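Aldehyde dehydrogenase (PDB 4O6R) probably oxidises aldehydes to carboxylic acids with NAD(P)+ as cofactor, and binds AMP. Local coordinates at residues D125-S130 with V142-I147; S359-P364 with Y371-I376; W423-S428 with W443-K448. All coordinates share one frame; numbering follows the deposited sequence.

Interaction 1: residues D125-S130 with V142-I147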
loop_
_atom_site.group_PDB
_atom_site.type_symbol
_atom_site.label_atom_id
_atom_site.label_comp_id
_atom_site.label_asym_id
_atom_site.label_seq_id
_atom_site.Cartn_x
_atom_site.Cartn_y
_atom_site.Cartn_z
ATOM N N ASP A 125 -3.016 6.461 13.315
ATOM C CA ASP A 125 -3.941 5.331 13.098
ATOM C C ASP A 125 -4.160 5.045 11.616
ATOM O O ASP A 125 -5.116 4.378 11.252
ATOM C CB ASP A 125 -5.286 5.537 13.818
ATOM C CG ASP A 125 -6.093 6.744 13.327
ATOM O OD1 ASP A 125 -5.626 7.589 12.529
ATOM O OD2 ASP A 125 -7.257 6.853 13.770
ATOM N N LYS A 126 -3.273 5.524 10.754
ATOM C CA LYS A 126 -3.380 5.192 9.335
ATOM C C LYS A 126 -2.359 4.142 8.904
ATOM O O LYS A 126 -2.466 3.612 7.799
ATOM C CB LYS A 126 -3.206 6.433 8.473
ATOM C CG LYS A 126 -4.097 7.601 8.851
ATOM C CD LYS A 126 -5.572 7.270 8.871
ATOM C CE LYS A 126 -6.373 8.543 9.073
ATOM N NZ LYS A 126 -6.173 9.174 10.405
ATOM N N LEU A 127 -1.367 3.862 9.743
ATOM C CA LEU A 127 -0.399 2.812 9.442
ATOM C C LEU A 127 -1.090 1.492 9.715
ATOM O O LEU A 127 -1.647 1.287 10.796
ATOM C CB LEU A 127 0.865 2.916 10.315
ATOM C CG LEU A 127 1.912 1.851 9.951
ATOM C CD1 LEU A 127 2.465 2.059 8.551
ATOM C CD2 LEU A 127 3.007 1.842 11.001
ATOM N N GLN A 128 -1.112 0.625 8.721
ATOM C CA GLN A 128 -1.869 -0.623 8.790
ATOM C C GLN A 128 -0.938 -1.803 8.549
ATOM O O GLN A 128 0.101 -1.640 7.917
ATOM C CB GLN A 128 -3.022 -0.605 7.761
ATOM C CG GLN A 128 -4.043 0.472 8.051
ATOM C CD GLN A 128 -5.237 0.402 7.136
ATOM O OE1 GLN A 128 -5.244 -0.347 6.159
ATOM N NE2 GLN A 128 -6.266 1.164 7.458
ATOM N N GLY A 129 -1.286 -2.957 9.114
ATOM C CA GLY A 129 -0.565 -4.197 8.880
ATOM C C GLY A 129 -1.036 -4.894 7.623
ATOM O O GLY A 129 -1.748 -4.304 6.819
ATOM N N SER A 130 -0.646 -6.150 7.469
ATOM C CA SER A 130 -0.945 -6.898 6.256
ATOM C C SER A 130 -1.414 -8.332 6.556
ATOM O O SER A 130 -1.193 -8.854 7.663
ATOM C CB SER A 130 0.283 -6.874 5.303
ATOM O OG SER A 130 1.436 -7.383 5.962
ATOM N N VAL A 142 0.383 -9.748 9.698
ATOM C CA VAL A 142 1.607 -9.062 10.069
ATOM C C VAL A 142 1.233 -7.687 10.614
ATOM O O VAL A 142 0.542 -6.923 9.931
ATOM C CB VAL A 142 2.535 -8.893 8.878
ATOM C CG1 VAL A 142 3.829 -8.184 9.278
ATOM C CG2 VAL A 142 2.825 -10.251 8.246
ATOM N N GLN A 143 1.663 -7.407 11.837
ATOM C CA GLN A 143 1.480 -6.095 12.437
ATOM C C GLN A 143 2.732 -5.238 12.245
ATOM O O GLN A 143 3.830 -5.757 12.198
ATOM C CB GLN A 143 1.268 -6.245 13.926
ATOM C CG GLN A 143 0.116 -7.154 14.306
ATOM C CD GLN A 143 -1.077 -6.366 14.640
ATOM O OE1 GLN A 143 -1.307 -5.289 14.067
ATOM N NE2 GLN A 143 -1.839 -6.849 15.592
ATOM N N ARG A 144 2.549 -3.916 12.204
ATOM C CA ARG A 144 3.657 -2.981 12.338
ATOM C C ARG A 144 3.729 -2.522 13.790
ATOM O O ARG A 144 3.040 -1.570 14.191
ATOM C CB ARG A 144 3.463 -1.790 11.400
ATOM C CG ARG A 144 3.381 -2.195 9.919
ATOM C CD ARG A 144 4.606 -2.959 9.397
ATOM N NE ARG A 144 5.879 -2.257 9.674
ATOM C CZ ARG A 144 7.076 -2.679 9.277
ATOM N NH1 ARG A 144 7.202 -3.790 8.548
ATOM N NH2 ARG A 144 8.175 -1.992 9.595
ATOM N N ALA A 145 4.567 -3.177 14.583
ATOM C CA ALA A 145 4.656 -2.857 16.020
ATOM C C ALA A 145 5.757 -1.808 16.239
ATOM O O ALA A 145 6.685 -1.737 15.467
ATOM C CB ALA A 145 4.967 -4.104 16.815
ATOM N N PRO A 146 5.647 -0.996 17.302
ATOM C CA PRO A 146 6.733 -0.082 17.597
ATOM C C PRO A 146 7.995 -0.830 17.994
ATOM O O PRO A 146 7.935 -1.989 18.393
ATOM C CB PRO A 146 6.210 0.738 18.781
ATOM C CG PRO A 146 5.056 0.007 19.316
ATOM C CD PRO A 146 4.548 -0.921 18.278
ATOM N N ILE A 147 9.119 -0.147 17.914
ATOM C CA ILE A 147 10.412 -0.741 18.248
ATOM C C ILE A 147 10.601 -0.813 19.752
ATOM O O ILE A 147 11.039 -1.859 20.267
ATOM C CB ILE A 147 11.546 0.054 17.586
ATOM C CG1 ILE A 147 11.425 -0.107 16.063
ATOM C CG2 ILE A 147 12.905 -0.403 18.106
ATOM C CD1 ILE A 147 12.265 0.876 15.297
HETATM O O HOH W 1 2.468 -5.178 7.599
#
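S130 and V142 form an antiparallel hydrogen-bonded pair in the beta hairpin of strands 129-131 and 138-153. This hairpin belongs to the arm that helps to assemble the tetramer in aldehyde dehydrogenases of this fold. S130 N donates to V142 O at 2.8 Å, and V142 N returns a bond to S130 O at 2.7 Å. Both bonds lie in the plane of the accepting carbonyl and are fairly straight, at 159° and 165°. The two side chains point to the same face of the sheet. S130 OG stands between its own backbone N and carbonyl carbon (chi1 56°), which brings it 3.5 Å from V142 CB. The same hydroxyl shares a hydrogen bond with a water, which also gives a weak one to V142 O.

One residue back, G129 CA lies 3.1 Å from V142 O in a CA-H...O contact. L127 has CG anti to its backbone N. R144 CB and CG cross L127 obliquely; the bends at chi2 and chi3 then turn the guanidinium toward T477. R144 NE donates to T477 OG1 at the start of strand 477-485, whose backbone pairs with Q143 and A145. G129 and S130 also pair with a strand of a second subunit, so the sheet continues across the interface. Away from the pairing, K126 NZ makes a salt bridge to D125 OD1 and a cation-pi contact with Y119 of a third subunit. The point where L127 meets R144 is the methyl carbon CD2, 3.7 Å from R144 CB.

Interaction 2: residues S359-P364 with Y371-I376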
loop_
_atom_site.group_PDB
_atom_site.type_symbol
_atom_site.label_atom_id
_atom_site.label_comp_id
_atom_site.label_asym_id
_atom_site.label_seq_id
_atom_site.Cartn_x
_atom_site.Cartn_y
_atom_site.Cartn_z
ATOM N N SER A 359 33.562 37.934 4.232
ATOM C CA SER A 359 34.016 38.452 5.521
ATOM C C SER A 359 32.855 39.009 6.331
ATOM O O SER A 359 31.724 39.080 5.846
ATOM C CB SER A 359 35.120 39.481 5.327
ATOM O OG SER A 359 34.632 40.564 4.611
ATOM N N ALA A 360 33.130 39.335 7.589
ATOM C CA ALA A 360 32.116 39.886 8.466
ATOM C C ALA A 360 31.605 41.223 7.929
ATOM O O ALA A 360 32.343 41.942 7.272
ATOM C CB ALA A 360 32.681 40.048 9.865
ATOM N N PRO A 361 30.331 41.562 8.206
ATOM C CA PRO A 361 29.826 42.887 7.831
ATOM C C PRO A 361 30.495 43.948 8.680
ATOM O O PRO A 361 30.932 43.653 9.791
ATOM C CB PRO A 361 28.323 42.798 8.133
ATOM C CG PRO A 361 28.206 41.758 9.193
ATOM C CD PRO A 361 29.333 40.790 8.973
ATOM N N GLN A 362 30.606 45.169 8.173
ATOM C CA GLN A 362 31.395 46.189 8.858
ATOM C C GLN A 362 30.607 46.864 9.987
ATOM O O GLN A 362 31.206 47.420 10.882
ATOM C CB GLN A 362 31.913 47.239 7.864
ATOM N N ASP A 363 29.276 46.809 9.947
ATOM C CA ASP A 363 28.442 47.461 10.976
ATOM C C ASP A 363 28.873 47.117 12.408
ATOM O O ASP A 363 28.747 45.963 12.854
ATOM C CB ASP A 363 26.978 47.091 10.765
ATOM C CG ASP A 363 26.048 47.660 11.839
ATOM O OD1 ASP A 363 26.477 48.443 12.720
ATOM O OD2 ASP A 363 24.849 47.315 11.767
ATOM N N PRO A 364 29.333 48.126 13.159
ATOM C CA PRO A 364 29.901 47.866 14.488
ATOM C C PRO A 364 28.912 47.274 15.496
ATOM O O PRO A 364 29.344 46.669 16.473
ATOM C CB PRO A 364 30.355 49.251 14.967
ATOM C CG PRO A 364 30.373 50.112 13.748
ATOM C CD PRO A 364 29.350 49.563 12.814
ATOM N N TYR A 371 28.669 36.871 12.580
ATOM C CA TYR A 371 28.156 37.284 11.275
ATOM C C TYR A 371 29.158 37.161 10.137
ATOM O O TYR A 371 30.341 37.543 10.266
ATOM C CB TYR A 371 27.692 38.739 11.314
ATOM C CG TYR A 371 26.451 39.003 12.143
ATOM C CD1 TYR A 371 25.168 38.867 11.583
ATOM C CD2 TYR A 371 26.550 39.405 13.466
ATOM C CE1 TYR A 371 24.034 39.108 12.339
ATOM C CE2 TYR A 371 25.415 39.672 14.212
ATOM C CZ TYR A 371 24.167 39.514 13.655
ATOM O OH TYR A 371 23.042 39.799 14.401
ATOM N N VAL A 372 28.668 36.663 9.012
ATOM C CA VAL A 372 29.418 36.699 7.770
ATOM C C VAL A 372 28.480 37.068 6.620
ATOM O O VAL A 372 27.302 36.694 6.621
ATOM C CB VAL A 372 30.181 35.376 7.542
ATOM C CG1 VAL A 372 29.254 34.200 7.394
ATOM C CG2 VAL A 372 31.089 35.476 6.332
ATOM N N ARG A 373 28.989 37.816 5.655
ATOM C CA ARG A 373 28.188 38.224 4.514
ATOM C C ARG A 373 27.951 37.056 3.557
ATOM O O ARG A 373 28.743 36.130 3.512
ATOM C CB ARG A 373 28.868 39.356 3.750
ATOM C CG ARG A 373 28.982 40.641 4.563
ATOM C CD ARG A 373 29.699 41.729 3.785
ATOM N NE ARG A 373 30.901 41.199 3.155
ATOM C CZ ARG A 373 32.148 41.507 3.488
ATOM N NH1 ARG A 373 33.130 40.905 2.829
ATOM N NH2 ARG A 373 32.430 42.427 4.442
ATOM N N PRO A 374 26.845 37.101 2.811
ATOM C CA PRO A 374 26.606 36.099 1.769
ATOM C C PRO A 374 27.798 36.060 0.838
ATOM O O PRO A 374 28.257 37.109 0.379
ATOM C CB PRO A 374 25.359 36.618 1.046
ATOM C CG PRO A 374 24.656 37.459 2.054
ATOM C CD PRO A 374 25.733 38.064 2.928
ATOM N N THR A 375 28.322 34.867 0.617
ATOM C CA THR A 375 29.591 34.680 -0.064
ATOM C C THR A 375 29.381 33.784 -1.303
ATOM O O THR A 375 28.734 32.740 -1.219
ATOM C CB THR A 375 30.607 34.075 0.902
ATOM O OG1 THR A 375 30.802 34.962 2.014
ATOM C CG2 THR A 375 31.919 33.856 0.242
ATOM N N ILE A 376 29.879 34.258 -2.440
ATOM C CA ILE A 376 29.798 33.582 -3.724
ATOM C C ILE A 376 31.205 33.445 -4.295
ATOM O O ILE A 376 31.885 34.453 -4.498
ATOM C CB ILE A 376 28.914 34.394 -4.707
ATOM C CG1 ILE A 376 27.496 34.518 -4.179
ATOM C CG2 ILE A 376 28.873 33.749 -6.098
ATOM C CD1 ILE A 376 26.666 35.505 -4.980
#
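R373 runs along S359 and folds its guanidinium over S359 O, in the loop that joins strands 353-356 and 375-378. Its backbone N donates to S359 O at 3.0 Å and 168°, from above the carbonyl plane. R373 CB lies 3.6 Å from that same S359 O. R373 CG, anti to the carbonyl carbon, is 3.4 Å from S359 O and lies against P361 N and CB. CD and NE also pass near S359 O, with R373 NE at 3.5 Å. The chain bends at chi3 (-46°). This folds the guanidinium back, so S359 O lies over the centre of one of its faces. At the tip, R373 NH1 donates to S359 OG at a very short 2.4 Å, with a bent angle of 115°. NH2 lies near A360 O, but at a poor angle. R373 has a second conformer. NH1 also bonds G357 O weakly.

P361 CD packs 3.5 Å from Y371 CB, the two side chains crossing at about a right angle. Y371 OH bonds H34 ND1.

This is structural packing away from the AMP site. V372 packs on helix 334-349, while strand 375-378 lies between strands 353-356 and 395-401 and I376 packs on helix 302-315.

Interaction 3: residues W423-S428 with W443-K448. With NO3 (nitrate ion), chain F.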
loop_
_atom_site.group_PDB
_atom_site.type_symbol
_atom_site.label_atom_id
_atom_site.label_comp_id
_atom_site.label_asym_id
_atom_site.label_seq_id
_atom_site.Cartn_x
_atom_site.Cartn_y
_atom_site.Cartn_z
ATOM N N TRP A 423 17.016 23.593 -12.886
ATOM C CA TRP A 423 16.067 24.527 -13.470
ATOM C C TRP A 423 16.150 24.424 -14.977
ATOM O O TRP A 423 17.190 24.687 -15.565
ATOM C CB TRP A 423 16.388 25.961 -13.006
ATOM C CG TRP A 423 16.397 26.068 -11.541
ATOM C CD1 TRP A 423 17.339 25.583 -10.674
ATOM C CD2 TRP A 423 15.407 26.706 -10.743
ATOM N NE1 TRP A 423 16.979 25.864 -9.387
ATOM C CE2 TRP A 423 15.802 26.566 -9.402
ATOM C CE3 TRP A 423 14.216 27.383 -11.037
ATOM C CZ2 TRP A 423 15.042 27.072 -8.341
ATOM C CZ3 TRP A 423 13.445 27.886 -9.978
ATOM C CH2 TRP A 423 13.866 27.725 -8.649
ATOM N N THR A 424 15.040 24.049 -15.598
ATOM C CA THR A 424 14.965 23.927 -17.032
ATOM C C THR A 424 13.498 23.914 -17.363
ATOM O O THR A 424 12.677 23.673 -16.472
ATOM C CB THR A 424 15.612 22.603 -17.500
ATOM O OG1 THR A 424 15.652 22.539 -18.927
ATOM C CG2 THR A 424 14.866 21.359 -16.942
ATOM N N ASN A 425 13.165 24.129 -18.632
ATOM C CA ASN A 425 11.809 23.948 -19.082
ATOM C C ASN A 425 11.616 22.836 -20.086
ATOM O O ASN A 425 10.532 22.694 -20.664
ATOM C CB ASN A 425 11.276 25.276 -19.558
ATOM C CG ASN A 425 11.069 26.203 -18.385
ATOM O OD1 ASN A 425 10.189 25.983 -17.549
ATOM N ND2 ASN A 425 11.990 27.127 -18.215
ATOM N N ASP A 426 12.662 22.041 -20.289
ATOM C CA ASP A 426 12.582 20.897 -21.177
ATOM C C ASP A 426 12.081 19.705 -20.380
ATOM O O ASP A 426 12.713 19.285 -19.417
ATOM C CB ASP A 426 13.932 20.530 -21.756
ATOM C CG ASP A 426 13.825 19.442 -22.793
ATOM O OD1 ASP A 426 13.246 19.709 -23.905
ATOM O OD2 ASP A 426 14.224 18.307 -22.485
ATOM N N LEU A 427 10.938 19.199 -20.814
ATOM C CA LEU A 427 10.268 18.057 -20.231
ATOM C C LEU A 427 11.167 16.837 -20.052
ATOM O O LEU A 427 11.310 16.362 -18.930
ATOM C CB LEU A 427 9.087 17.678 -21.125
ATOM C CG LEU A 427 8.284 16.422 -20.742
ATOM C CD1 LEU A 427 7.677 16.519 -19.350
ATOM C CD2 LEU A 427 7.200 16.178 -21.728
ATOM N N SER A 428 11.738 16.326 -21.151
ATOM C CA SER A 428 12.553 15.096 -21.072
ATOM C C SER A 428 13.768 15.283 -20.160
ATOM O O SER A 428 14.057 14.448 -19.314
ATOM C CB SER A 428 13.003 14.635 -22.455
ATOM O OG SER A 428 11.875 14.318 -23.259
ATOM N N TRP A 443 14.757 18.543 -6.782
ATOM C CA TRP A 443 13.784 19.611 -6.949
ATOM C C TRP A 443 13.947 20.220 -8.316
ATOM O O TRP A 443 15.049 20.672 -8.676
ATOM C CB TRP A 443 13.984 20.704 -5.860
ATOM C CG TRP A 443 13.743 20.214 -4.463
ATOM C CD1 TRP A 443 12.533 19.880 -3.924
ATOM C CD2 TRP A 443 14.721 19.941 -3.438
ATOM N NE1 TRP A 443 12.697 19.440 -2.636
ATOM C CE2 TRP A 443 14.020 19.464 -2.312
ATOM C CE3 TRP A 443 16.105 20.081 -3.352
ATOM C CZ2 TRP A 443 14.657 19.110 -1.119
ATOM C CZ3 TRP A 443 16.741 19.721 -2.179
ATOM C CH2 TRP A 443 16.008 19.242 -1.075
ATOM N N ILE A 444 12.852 20.249 -9.083
ATOM C CA ILE A 444 12.865 20.798 -10.437
ATOM C C ILE A 444 12.086 22.107 -10.446
ATOM O O ILE A 444 10.895 22.122 -10.115
ATOM C CB ILE A 444 12.275 19.839 -11.469
ATOM C CG1 ILE A 444 13.043 18.527 -11.436
ATOM C CG2 ILE A 444 12.356 20.469 -12.852
ATOM C CD1 ILE A 444 12.310 17.361 -12.065
ATOM N N ASN A 445 12.771 23.181 -10.836
ATOM C CA ASN A 445 12.208 24.535 -10.843
ATOM C C ASN A 445 11.746 25.033 -9.467
ATOM O O ASN A 445 10.811 25.851 -9.343
ATOM C CB ASN A 445 11.128 24.655 -11.934
ATOM C CG ASN A 445 11.731 24.633 -13.342
ATOM O OD1 ASN A 445 12.918 24.906 -13.535
ATOM N ND2 ASN A 445 10.916 24.282 -14.329
ATOM N N CYS A 446 12.435 24.544 -8.438
ATOM C CA CYS A 446 12.186 24.895 -7.040
ATOM C C CYS A 446 13.388 24.347 -6.288
ATOM O O CYS A 446 14.274 23.737 -6.883
ATOM C CB CYS A 446 10.868 24.312 -6.528
ATOM S SG CYS A 446 10.703 22.497 -6.608
ATOM N N TYR A 447 13.460 24.610 -5.000
ATOM C CA TYR A 447 14.524 24.041 -4.172
ATOM C C TYR A 447 14.085 23.993 -2.721
ATOM O O TYR A 447 13.333 24.840 -2.262
ATOM C CB TYR A 447 15.837 24.815 -4.308
ATOM C CG TYR A 447 17.072 23.930 -4.325
ATOM C CD1 TYR A 447 17.543 23.377 -5.510
ATOM C CD2 TYR A 447 17.780 23.669 -3.164
ATOM C CE1 TYR A 447 18.687 22.570 -5.535
ATOM C CE2 TYR A 447 18.923 22.877 -3.168
ATOM C CZ TYR A 447 19.370 22.318 -4.345
ATOM O OH TYR A 447 20.512 21.568 -4.330
ATOM N N LYS A 448 14.588 23.000 -2.003
ATOM C CA LYS A 448 14.287 22.805 -0.592
ATOM C C LYS A 448 12.786 22.731 -0.298
ATOM O O LYS A 448 12.316 23.299 0.687
ATOM C CB LYS A 448 14.930 23.880 0.292
ATOM C CG LYS A 448 16.401 24.084 0.088
ATOM C CD LYS A 448 17.139 24.608 1.320
ATOM C CE LYS A 448 16.591 25.921 1.844
ATOM N NZ LYS A 448 17.122 26.112 3.235
HETATM N N NO3 F . 15.296 23.702 4.921
HETATM O O1 NO3 F . 14.726 22.713 5.391
HETATM O O2 NO3 F . 14.627 24.898 4.723
HETATM O O3 NO3 F . 16.646 23.658 4.589
HETATM O O HOH W 2 13.048 27.395 -14.908
#
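N445 turns its amide back onto the backbone of T424, in the beta-alpha-beta unit of strand 421-423, helix 427-436 and strand 441-444. Its CG is anti to the carbonyl carbon (chi1 -71°), which lets the amide reach across although its CB starts out away from the other chain. N445 OD1 accepts T424 N at 3.1 Å on an in-plane lone pair. N445 ND2 donates to T424 O at 2.8 Å, close to its own amide plane. The two bonds use both ends of one peptide-like group and so fix its rotation. A water gives N445 OD1 a further bond at 2.8 Å.

W423 also has CG anti to its carbonyl carbon, and its indole lies over the backbone at N445 and C446. N445 CA sits 3.8 Å from the centroid of the six-membered ring, 24° off its normal, a CH-pi contact. C446 N meets the same face, 3.5 Å from W423 CH2. N445 has positive phi (60°), and the chain bends here under the ring. The indole NE1 bonds N262 OD1, which holds the ring from its other end. C446 O is buried without a partner in the model.

Further on, the Y447 ring has W443 CE3 over its centre, and the W443 ring in turn has K448 N over its own. K448 NZ bonds a nitrate ion, probably from the crystallisation liquor, and H283 ND1.

D426 is the N-cap of helix 427-436, its OD2 accepting R429 N. W423 packs on helix 270-282 and strand 261-264. The I444 side chain packs on A430 and A434 of helix 427-436, and its strand pairs in parallel with a strand of the fourth subunit, extending the sheet across the interface.

The three contacts come one after another along the chain, and none touches another. Interactions 1 and 2 lie on opposite sides of the chain's centre, with centres 51 Å apart. Interaction 3 is 36 Å from interaction 1 and 31 Å from interaction 2, centre to centre. Interactions 2 and 3 reach the same seven-stranded sheet: within this chain, strand 375-378 lies next to one outermost strand, and strand 441-444 is the other. Their nearest atoms are about 14 Å apart. Interaction 1 belongs to a different sheet. Interactions 1 and 3 extend sheets into neighbouring subunits, so they lie where the tetramer joins, whereas interaction 2 is internal to its own subunit.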